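Local coordinates for protein PlaB phospholipase (Legionella pneumophila, PDB 6ZTI) that acts as a virulence-associated phospholipase with an alpha/beta-hydrolase domain, its activity controlled by tetramerization that NAD(H) mediates, at residues N320-E324 against Y335-R339. Residues are numbered along the deposited sequence; the frame is centred on the assembly and turned at random.
Sequences NEHKE and YITNR. With SND (thionicotinamide-adenine-dinucleotide), chain I.
E324 and Y335 grip each other through both backbones: Y335 N gives its proton to E324 O at 2.8 Å, and E324 N returns one to Y335 O at 2.9 Å, the paired exchange of an antiparallel hydrogen-bonded pair. K323 and I336 follow as the non-hydrogen-bonded pair, and a 2.9 Å bond from T337 N to H322 O carries the ladder just past the strand ends. Beside this end of the ladder, where E321 leaves the preceding helix, one water bridges E321 O, Y335 O and T337 OG1.

The side chains of E324 and Y335 share one face of the hairpin. The glutamate chain runs out extended, its chi1 of 176° setting CG opposite the main-chain nitrogen, and brings OE1 to 3.9 Å from Y335 CB, its carboxylate turned 54° from the phenol plane. R202 ties the two together, forming a salt bridge to OE1 and a cation-pi contact with the ring. At the far end of the ring, Y335 OH comes within 3.5 Å of C4N on the thionicotinamide ring.

On the K323 and I336 side, H322 lies alongside I336 and N338. Its NE2 sits 3.7 Å from I336 CG2. N338 OD1 lies at the imidazole edge, 3.0 Å from H322 NE2. Ring and amide planes are 29° apart, and the amide's ND2 is hydrogen-bonded to D396.

Helix 300-320 thus passes into the open end of a two-stranded beta hairpin, strands 323-327 and 332-336, which contributes Y335 to a dinucleotide pocket completed by a second subunit.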
loop_
_atom_site.group_PDB
_atom_site.type_symbol
_atom_site.label_atom_id
_atom_site.label_comp_id
_atom_site.label_asym_id
_atom_site.label_seq_id
_atom_site.Cartn_x
_atom_site.Cartn_y
_atom_site.Cartn_z
ATOM N N ASN B 320 -22.993 -25.934 -32.227
ATOM C CA ASN B 320 -23.111 -25.070 -33.401
ATOM C C ASN B 320 -22.152 -23.888 -33.350
ATOM O O ASN B 320 -21.725 -23.398 -34.400
ATOM C CB ASN B 320 -24.543 -24.547 -33.538
ATOM C CG ASN B 320 -25.513 -25.602 -34.040
ATOM O OD1 ASN B 320 -25.111 -26.655 -34.526
ATOM N ND2 ASN B 320 -26.805 -25.311 -33.938
ATOM N N GLU B 321 -21.824 -23.403 -32.156
ATOM C CA GLU B 321 -20.977 -22.232 -31.984
ATOM C C GLU B 321 -19.531 -22.600 -31.704
ATOM O O GLU B 321 -18.709 -21.708 -31.449
ATOM C CB GLU B 321 -21.539 -21.361 -30.857
ATOM C CG GLU B 321 -22.982 -20.910 -31.151
ATOM C CD GLU B 321 -23.499 -19.851 -30.189
ATOM O OE1 GLU B 321 -22.889 -19.667 -29.112
ATOM O OE2 GLU B 321 -24.516 -19.201 -30.522
ATOM N N HIS B 322 -19.206 -23.890 -31.770
ATOM C CA HIS B 322 -17.856 -24.350 -31.471
ATOM C C HIS B 322 -16.815 -23.650 -32.334
ATOM O O HIS B 322 -15.708 -23.359 -31.866
ATOM C CB HIS B 322 -17.795 -25.852 -31.677
ATOM C CG HIS B 322 -16.426 -26.426 -31.552
ATOM N ND1 HIS B 322 -15.846 -27.174 -32.552
ATOM C CD2 HIS B 322 -15.524 -26.376 -30.545
ATOM C CE1 HIS B 322 -14.643 -27.561 -32.166
ATOM N NE2 HIS B 322 -14.425 -27.091 -30.953
ATOM N N LYS B 323 -17.130 -23.411 -33.606
ATOM C CA LYS B 323 -16.228 -22.721 -34.520
ATOM C C LYS B 323 -16.952 -21.534 -35.135
ATOM O O LYS B 323 -18.086 -21.664 -35.600
ATOM C CB LYS B 323 -15.719 -23.643 -35.633
ATOM C CG LYS B 323 -14.671 -24.625 -35.173
ATOM C CD LYS B 323 -14.046 -25.331 -36.373
ATOM C CE LYS B 323 -13.712 -26.794 -36.085
ATOM N NZ LYS B 323 -12.291 -26.994 -35.660
ATOM N N GLU B 324 -16.284 -20.390 -35.146
ATOM C CA GLU B 324 -16.820 -19.147 -35.677
ATOM C C GLU B 324 -15.770 -18.553 -36.598
ATOM O O GLU B 324 -14.599 -18.449 -36.216
ATOM C CB GLU B 324 -17.158 -18.185 -34.533
ATOM C CG GLU B 324 -17.644 -16.787 -34.935
ATOM C CD GLU B 324 -17.695 -15.842 -33.739
ATOM O OE1 GLU B 324 -17.180 -16.232 -32.661
ATOM O OE2 GLU B 324 -18.241 -14.724 -33.866
ATOM N N TYR B 335 -12.367 -18.537 -34.579
ATOM C CA TYR B 335 -12.535 -18.530 -33.134
ATOM C C TYR B 335 -13.124 -19.865 -32.700
ATOM O O TYR B 335 -14.137 -20.312 -33.247
ATOM C CB TYR B 335 -13.436 -17.378 -32.696
ATOM C CG TYR B 335 -12.860 -16.007 -32.946
ATOM C CD1 TYR B 335 -11.784 -15.545 -32.207
ATOM C CD2 TYR B 335 -13.417 -15.166 -33.890
ATOM C CE1 TYR B 335 -11.260 -14.293 -32.422
ATOM C CE2 TYR B 335 -12.905 -13.906 -34.113
ATOM C CZ TYR B 335 -11.821 -13.471 -33.373
ATOM O OH TYR B 335 -11.292 -12.212 -33.586
ATOM N N ILE B 336 -12.488 -20.496 -31.723
ATOM C CA ILE B 336 -12.902 -21.792 -31.212
ATOM C C ILE B 336 -13.415 -21.598 -29.794
ATOM O O ILE B 336 -12.734 -20.993 -28.958
ATOM C CB ILE B 336 -11.749 -22.806 -31.254
ATOM C CG1 ILE B 336 -11.311 -23.039 -32.707
ATOM C CG2 ILE B 336 -12.181 -24.113 -30.591
ATOM C CD1 ILE B 336 -10.015 -23.813 -32.839
ATOM N N THR B 337 -14.614 -22.107 -29.532
ATOM C CA THR B 337 -15.270 -22.004 -28.236
ATOM C C THR B 337 -15.618 -23.419 -27.807
ATOM O O THR B 337 -16.414 -24.083 -28.472
ATOM C CB THR B 337 -16.539 -21.143 -28.333
ATOM O OG1 THR B 337 -16.224 -19.871 -28.925
ATOM C CG2 THR B 337 -17.149 -20.923 -26.965
ATOM N N ASN B 338 -15.016 -23.890 -26.715
ATOM C CA ASN B 338 -15.362 -25.208 -26.197
ATOM C C ASN B 338 -16.335 -25.029 -25.039
ATOM O O ASN B 338 -17.157 -24.113 -25.068
ATOM C CB ASN B 338 -14.103 -25.972 -25.780
ATOM C CG ASN B 338 -13.252 -26.383 -26.976
ATOM O OD1 ASN B 338 -13.774 -26.844 -27.986
ATOM N ND2 ASN B 338 -11.948 -26.181 -26.877
ATOM N N ARG B 339 -16.266 -25.899 -24.035
ATOM C CA ARG B 339 -17.000 -25.750 -22.788
ATOM C C ARG B 339 -15.981 -25.690 -21.663
ATOM O O ARG B 339 -14.923 -26.321 -21.743
ATOM C CB ARG B 339 -17.992 -26.895 -22.600
ATOM C CG ARG B 339 -18.787 -27.177 -23.851
ATOM C CD ARG B 339 -19.684 -28.359 -23.708
ATOM N NE ARG B 339 -18.946 -29.573 -23.396
ATOM C CZ ARG B 339 -19.519 -30.701 -23.002
ATOM N NH1 ARG B 339 -20.840 -30.770 -22.891
ATOM N NH2 ARG B 339 -18.769 -31.755 -22.722
HETATM P PA SND I . -5.671 -11.231 -28.021
HETATM O O1A SND I . -6.756 -10.293 -28.468
HETATM O O2A SND I . -6.123 -12.397 -27.170
HETATM O O5B SND I . -4.518 -10.419 -27.217
HETATM C C5B SND I . -3.459 -11.058 -26.476
HETATM C C4B SND I . -2.974 -10.005 -25.509
HETATM O O4B SND I . -2.612 -8.817 -26.253
HETATM C C3B SND I . -4.007 -9.537 -24.489
HETATM O O3B SND I . -3.393 -9.085 -23.291
HETATM C C2B SND I . -4.680 -8.376 -25.215
HETATM O O2B SND I . -5.282 -7.460 -24.310
HETATM C C1B SND I . -3.475 -7.748 -25.920
HETATM N N9A SND I . -3.786 -7.010 -27.142
HETATM C C8A SND I . -4.702 -7.344 -28.106
HETATM N N7A SND I . -4.783 -6.480 -29.088
HETATM C C5A SND I . -3.855 -5.508 -28.749
HETATM C C6A SND I . -3.470 -4.304 -29.368
HETATM N N6A SND I . -4.001 -3.851 -30.506
HETATM N N1A SND I . -2.514 -3.563 -28.763
HETATM C C2A SND I . -1.993 -4.000 -27.614
HETATM N N3A SND I . -2.291 -5.106 -26.928
HETATM C C4A SND I . -3.230 -5.823 -27.553
HETATM O O3 SND I . -4.787 -11.774 -29.225
HETATM P PN SND I . -4.984 -12.213 -30.749
HETATM O O1N SND I . -6.247 -12.972 -30.859
HETATM O O2N SND I . -3.728 -12.835 -31.219
HETATM O O5D SND I . -5.170 -10.771 -31.399
HETATM C C5D SND I . -4.934 -10.504 -32.790
HETATM C C4D SND I . -5.768 -9.300 -33.144
HETATM O O4D SND I . -7.171 -9.646 -33.093
HETATM C C3D SND I . -5.589 -8.093 -32.221
HETATM O O3D SND I . -5.501 -6.928 -33.027
HETATM C C2D SND I . -6.841 -8.144 -31.342
HETATM O O2D SND I . -7.266 -6.881 -30.844
HETATM C C1D SND I . -7.853 -8.689 -32.333
HETATM N N1N SND I . -8.953 -9.378 -31.599
HETATM C C2N SND I . -10.195 -8.919 -31.827
HETATM C C3N SND I . -11.279 -9.547 -31.251
HETATM C C7N SND I . -12.659 -9.033 -31.453
HETATM S S7N SND I . -13.968 -9.860 -30.846
HETATM N N7N SND I . -12.781 -7.902 -32.116
HETATM C C4N SND I . -11.053 -10.655 -30.446
HETATM C C5N SND I . -9.763 -11.093 -30.213
HETATM C C6N SND I . -8.715 -10.434 -30.799
HETATM O O HOH W 1 -16.518 -20.094 -31.506
#